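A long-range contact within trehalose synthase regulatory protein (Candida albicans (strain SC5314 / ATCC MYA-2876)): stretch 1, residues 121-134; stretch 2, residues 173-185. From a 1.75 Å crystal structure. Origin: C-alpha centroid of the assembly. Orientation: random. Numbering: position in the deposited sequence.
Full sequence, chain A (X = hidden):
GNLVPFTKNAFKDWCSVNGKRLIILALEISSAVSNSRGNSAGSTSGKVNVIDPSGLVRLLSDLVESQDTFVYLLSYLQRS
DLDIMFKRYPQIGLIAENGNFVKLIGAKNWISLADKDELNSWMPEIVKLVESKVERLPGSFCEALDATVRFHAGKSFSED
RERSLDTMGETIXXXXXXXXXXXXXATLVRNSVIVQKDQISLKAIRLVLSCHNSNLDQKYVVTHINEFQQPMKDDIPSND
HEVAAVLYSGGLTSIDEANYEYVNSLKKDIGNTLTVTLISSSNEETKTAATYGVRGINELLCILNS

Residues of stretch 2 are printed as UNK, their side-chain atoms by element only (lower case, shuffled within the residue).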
# COMPACT_ATOMS: atom_id res chain seq x y z
N SER A 121 -13.26 16.91 8.58
CA SER A 121 -14.57 17.17 7.99
C SER A 121 -15.34 15.90 7.59
O SER A 121 -16.55 15.84 7.79
CB SER A 121 -14.43 18.07 6.76
OG SER A 121 -14.11 19.39 7.13
N TRP A 122 -14.64 14.91 7.05
CA TRP A 122 -15.33 13.76 6.45
C TRP A 122 -15.32 12.49 7.29
O TRP A 122 -16.30 11.74 7.28
CB TRP A 122 -14.72 13.44 5.09
CG TRP A 122 -14.76 14.59 4.15
CD1 TRP A 122 -15.68 15.60 4.12
CD2 TRP A 122 -13.83 14.87 3.10
NE1 TRP A 122 -15.38 16.49 3.11
CE2 TRP A 122 -14.25 16.06 2.47
CE3 TRP A 122 -12.68 14.22 2.63
CZ2 TRP A 122 -13.56 16.61 1.39
CZ3 TRP A 122 -12.00 14.77 1.55
CH2 TRP A 122 -12.44 15.96 0.95
N MET A 123 -14.23 12.24 8.01
CA MET A 123 -14.13 11.01 8.80
C MET A 123 -15.30 10.82 9.79
O MET A 123 -15.88 9.74 9.83
CB MET A 123 -12.80 10.95 9.56
CG MET A 123 -11.60 10.61 8.69
SD MET A 123 -11.61 8.90 8.13
CE MET A 123 -11.23 8.04 9.66
N PRO A 124 -15.68 11.86 10.56
CA PRO A 124 -16.79 11.63 11.50
C PRO A 124 -18.09 11.24 10.80
O PRO A 124 -18.82 10.38 11.32
CB PRO A 124 -16.94 12.98 12.20
CG PRO A 124 -15.58 13.59 12.13
CD PRO A 124 -15.07 13.19 10.78
N GLU A 125 -18.35 11.82 9.64
CA GLU A 125 -19.54 11.49 8.85
C GLU A 125 -19.48 10.06 8.34
O GLU A 125 -20.46 9.33 8.40
CB GLU A 125 -19.71 12.46 7.68
CG GLU A 125 -19.92 13.91 8.08
CD GLU A 125 -21.19 14.12 8.89
OE1 GLU A 125 -22.21 13.45 8.59
OE2 GLU A 125 -21.17 14.94 9.83
N ILE A 126 -18.31 9.67 7.85
CA ILE A 126 -18.12 8.31 7.35
C ILE A 126 -18.29 7.28 8.46
O ILE A 126 -18.99 6.28 8.28
CB ILE A 126 -16.72 8.14 6.70
CG1 ILE A 126 -16.59 9.09 5.51
CG2 ILE A 126 -16.50 6.70 6.27
CD1 ILE A 126 -15.18 9.14 4.91
N VAL A 127 -17.68 7.54 9.61
CA VAL A 127 -17.76 6.63 10.74
C VAL A 127 -19.20 6.46 11.23
O VAL A 127 -19.65 5.34 11.50
CB VAL A 127 -16.89 7.11 11.91
CG1 VAL A 127 -17.19 6.30 13.17
CG2 VAL A 127 -15.41 6.99 11.55
N LYS A 128 -19.92 7.57 11.32
CA LYS A 128 -21.32 7.56 11.74
C LYS A 128 -22.17 6.72 10.79
O LYS A 128 -23.00 5.92 11.21
CB LYS A 128 -21.85 8.99 11.82
CG LYS A 128 -23.26 9.11 12.39
CD LYS A 128 -23.34 10.27 13.38
CE LYS A 128 -24.78 10.55 13.77
NZ LYS A 128 -25.57 10.99 12.59
N LEU A 129 -21.94 6.91 9.49
CA LEU A 129 -22.64 6.16 8.46
C LEU A 129 -22.38 4.66 8.61
O LEU A 129 -23.31 3.85 8.65
CB LEU A 129 -22.23 6.66 7.07
CG LEU A 129 -22.99 6.20 5.82
CD1 LEU A 129 -22.80 7.20 4.70
CD2 LEU A 129 -22.54 4.81 5.36
N VAL A 130 -21.10 4.28 8.72
CA VAL A 130 -20.74 2.88 8.87
C VAL A 130 -21.32 2.28 10.15
O VAL A 130 -21.80 1.14 10.15
CB VAL A 130 -19.21 2.68 8.85
CG1 VAL A 130 -18.85 1.24 9.16
CG2 VAL A 130 -18.65 3.11 7.50
N GLU A 131 -21.30 3.05 11.23
CA GLU A 131 -21.80 2.55 12.51
C GLU A 131 -23.30 2.26 12.44
O GLU A 131 -23.78 1.31 13.07
CB GLU A 131 -21.49 3.54 13.64
CG GLU A 131 -20.05 3.42 14.15
CD GLU A 131 -19.70 4.48 15.19
OE1 GLU A 131 -20.39 5.52 15.25
OE2 GLU A 131 -18.73 4.27 15.94
N SER A 132 -24.04 3.06 11.67
CA SER A 132 -25.47 2.85 11.50
C SER A 132 -25.77 1.58 10.71
O SER A 132 -26.82 0.96 10.88
CB SER A 132 -26.12 4.05 10.81
OG SER A 132 -25.81 4.09 9.42
N LYS A 133 -24.85 1.19 9.83
CA LYS A 133 -24.97 -0.07 9.11
C LYS A 133 -24.72 -1.24 10.05
O LYS A 133 -25.38 -2.27 9.97
CB LYS A 133 -23.99 -0.14 7.93
CG LYS A 133 -24.12 1.00 6.94
CD LYS A 133 -25.50 1.05 6.31
CE LYS A 133 -25.57 2.14 5.25
NZ LYS A 133 -26.94 2.26 4.67
N VAL A 134 -23.75 -1.07 10.94
CA VAL A 134 -23.39 -2.10 11.91
C VAL A 134 -24.60 -2.46 12.76
O VAL A 134 -24.87 -3.63 13.01
CB VAL A 134 -22.22 -1.66 12.81
CG1 VAL A 134 -22.02 -2.63 13.96
CG2 VAL A 134 -20.94 -1.52 11.99
N UNK A 173 -22.67 1.72 -2.30
CA UNK A 173 -23.43 2.67 -3.11
C UNK A 173 -23.74 3.94 -2.32
O UNK A 173 -23.61 5.05 -2.84
o UNK A 173 -26.88 1.11 -5.10
c UNK A 173 -26.74 2.34 -5.16
c UNK A 173 -25.61 3.02 -4.41
n UNK A 173 -27.55 3.12 -5.86
c UNK A 173 -24.73 2.04 -3.63
N UNK A 174 -24.16 3.76 -1.07
CA UNK A 174 -24.47 4.86 -0.16
C UNK A 174 -23.26 5.79 0.02
O UNK A 174 -23.35 7.00 -0.22
c UNK A 174 -25.36 5.31 2.20
n UNK A 174 -25.94 4.95 3.40
c UNK A 174 -25.29 6.66 2.20
c UNK A 174 -26.21 6.04 4.10
n UNK A 174 -25.82 7.09 3.39
c UNK A 174 -24.92 4.28 1.19
N UNK A 175 -22.13 5.23 0.42
CA UNK A 175 -20.91 6.01 0.60
C UNK A 175 -20.43 6.67 -0.68
O UNK A 175 -20.04 7.85 -0.68
c UNK A 175 -18.46 5.89 1.19
c UNK A 175 -19.79 5.14 1.19
c UNK A 175 -20.16 4.72 2.61
c UNK A 175 -19.29 3.61 3.17
N UNK A 176 -20.45 5.94 -1.79
CA UNK A 176 -19.94 6.50 -3.04
C UNK A 176 -20.84 7.63 -3.53
O UNK A 176 -20.34 8.64 -4.02
c UNK A 176 -18.58 4.55 -3.86
c UNK A 176 -19.79 5.42 -4.10
n UNK A 176 -18.53 3.40 -4.52
o UNK A 176 -17.70 4.91 -3.08
N UNK A 177 -22.15 7.47 -3.38
CA UNK A 177 -23.07 8.53 -3.81
C UNK A 177 -22.77 9.83 -3.07
O UNK A 177 -22.70 10.90 -3.68
o UNK A 177 -24.83 6.93 -4.30
c UNK A 177 -25.48 9.25 -4.05
c UNK A 177 -24.54 8.13 -3.58
N UNK A 178 -22.56 9.73 -1.76
CA UNK A 178 -22.40 10.91 -0.92
C UNK A 178 -20.98 11.49 -0.88
O UNK A 178 -20.82 12.69 -0.66
c UNK A 178 -22.84 10.60 0.51
c UNK A 178 -25.23 11.21 -0.00
c UNK A 178 -24.32 10.23 0.71
c UNK A 178 -24.64 10.18 2.19
N UNK A 179 -19.96 10.66 -1.09
CA UNK A 179 -18.59 11.15 -0.89
C UNK A 179 -17.69 11.13 -2.12
O UNK A 179 -16.56 11.62 -2.05
c UNK A 179 -19.49 11.36 4.09
c UNK A 179 -17.90 11.73 2.35
c UNK A 179 -18.47 10.71 1.60
c UNK A 179 -20.07 10.35 3.35
c UNK A 179 -19.56 10.03 2.11
c UNK A 179 -17.93 10.37 0.24
c UNK A 179 -18.41 12.05 3.59
N UNK A 180 -18.16 10.57 -3.23
CA UNK A 180 -17.35 10.52 -4.44
C UNK A 180 -16.83 11.90 -4.86
O UNK A 180 -15.69 12.02 -5.29
o UNK A 180 -19.37 9.48 -8.22
c UNK A 180 -17.42 9.93 -6.93
c UNK A 180 -18.17 9.20 -8.03
c UNK A 180 -18.14 9.89 -5.59
o UNK A 180 -17.54 8.35 -8.70
N UNK A 181 -17.65 12.94 -4.71
CA UNK A 181 -17.23 14.28 -5.12
C UNK A 181 -16.06 14.80 -4.28
O UNK A 181 -15.37 15.73 -4.69
n UNK A 181 -19.18 16.34 -1.62
c UNK A 181 -18.42 16.50 -2.75
c UNK A 181 -18.85 15.57 -3.65
n UNK A 181 -19.86 14.87 -3.03
c UNK A 181 -20.04 15.36 -1.81
c UNK A 181 -18.40 15.27 -5.04
N UNK A 182 -15.86 14.21 -3.11
CA UNK A 182 -14.73 14.57 -2.25
C UNK A 182 -13.46 13.79 -2.57
O UNK A 182 -12.46 13.92 -1.87
n UNK A 182 -17.05 14.85 0.56
c UNK A 182 -15.09 14.37 -0.78
c UNK A 182 -16.16 15.33 -0.31
o UNK A 182 -16.19 16.49 -0.71
N UNK A 183 -13.51 12.96 -3.61
CA UNK A 183 -12.39 12.10 -3.94
C UNK A 183 -12.25 10.95 -2.97
O UNK A 183 -11.14 10.50 -2.67
N UNK A 184 -13.38 10.48 -2.46
CA UNK A 184 -13.41 9.37 -1.51
C UNK A 184 -14.31 8.26 -2.05
O UNK A 184 -15.39 8.54 -2.57
c UNK A 184 -13.92 9.83 -0.13
c UNK A 184 -12.93 10.81 0.49
c UNK A 184 -14.16 8.64 0.80
N UNK A 185 -13.87 7.01 -1.95
CA UNK A 185 -14.67 5.89 -2.43
C UNK A 185 -14.65 4.72 -1.46
O UNK A 185 -13.70 4.55 -0.70
n UNK A 185 -15.73 7.24 -6.59
c UNK A 185 -14.66 6.26 -4.93
c UNK A 185 -14.59 7.89 -6.42
n UNK A 185 -13.93 7.32 -5.43
c UNK A 185 -14.19 5.41 -3.80
c UNK A 185 -15.80 6.22 -5.66

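Position 173 carries three carbons in an unbranched run, the third bonded to one oxygen and one nitrogen. That terminal amide three carbons out is glutamine, Gln-173, and it lies beyond the reach of stretch 1.

Position 174 has one carbon followed by a five-membered ring of three carbons and two nitrogens, which is histidine. Leu-129 CD1 lies over one face of the His-174 ring, 3.6 Å from its centroid and 23° off the normal. At the ring edge, Lys-133 NZ donates a hydrogen bond of 3.1 Å to His-174 ND1; ND1 therefore serves as acceptor and carries no proton here.

Position 175 holds four carbons, forked at the first, with one arm two carbons long: isoleucine. Its CA-to-CB bond points sideways, but the m, t rotamer brings the end nearer, so that Ile-175 CG1 packs 3.6 Å from Leu-129 CD2.

At 176 two carbons, the second bearing one oxygen and one nitrogen, give asparagine; Asn-176 does not touch stretch 1. At 177 a single carbon carries one oxygen and one carbon, the pattern of threonine. Thr-177 OG1 turns back on its own helix and donates a 2.7 Å hydrogen bond to Gln-173 O.

Position 178 has four carbons forked at the second, hence leucine, and its contact is slight: Leu-178 CD1 to Leu-129 CD1, 4.3 Å.

Position 179 shows one carbon and a ring of six carbons with no oxygen, which identifies phenylalanine. The Phe-179 ring fits as a knob among Trp-122, Glu-125, Ile-126 and Leu-129. Ile-126 CG1 sits over one face, 4.1 Å from the centroid and 17° off the normal, while Glu-125 CB approaches the edge, 3.8 Å from Phe-179 CZ.

Three carbons ending in two oxygens make 180 a glutamate, Glu-180. The second five-membered ring with two nitrogens, at 181, is His-181. Neither contacts stretch 1.

Position 182 repeats the short amide of two carbons, one oxygen and one nitrogen: asparagine. Asn-182 CB stands 3.6 Å from the centroid of the six-membered ring of Trp-122, 16° off its normal, and Asn-182 ND2 also lies over a face of the indole. Asn-182 ND2 is 3.5 Å from Trp-122 NE1, but both atoms are donors, so this is no hydrogen bond.

Position 183 has no side-chain atoms and is glycine; its phi of 73° suits that residue. At 184 one carbon carrying two more indicates valine, with Val-184 CG2 4.0 Å from Trp-122 CE3. Position 185, again an imidazole on one carbon, is His-185, whose NE2 donates a 3.0 Å hydrogen bond to Glu-180 OE2.

The contact joins two nearly antiparallel helices, whose axes run at 158° and pass 11.3 Å from each other at closest approach. Knobs interlock from both sides, Phe-179 in stretch 1 and Leu-129 among His-174, Ile-175, Leu-178 and Phe-179. Trp-122 extends the packing past the helix to Asn-182 and Val-184, and the Lys-133 to His-174 bond adds the one hydrogen bond across 560 Å² of buried surface.

Stretch 2 (173-185) QHINTLFEHNGVH
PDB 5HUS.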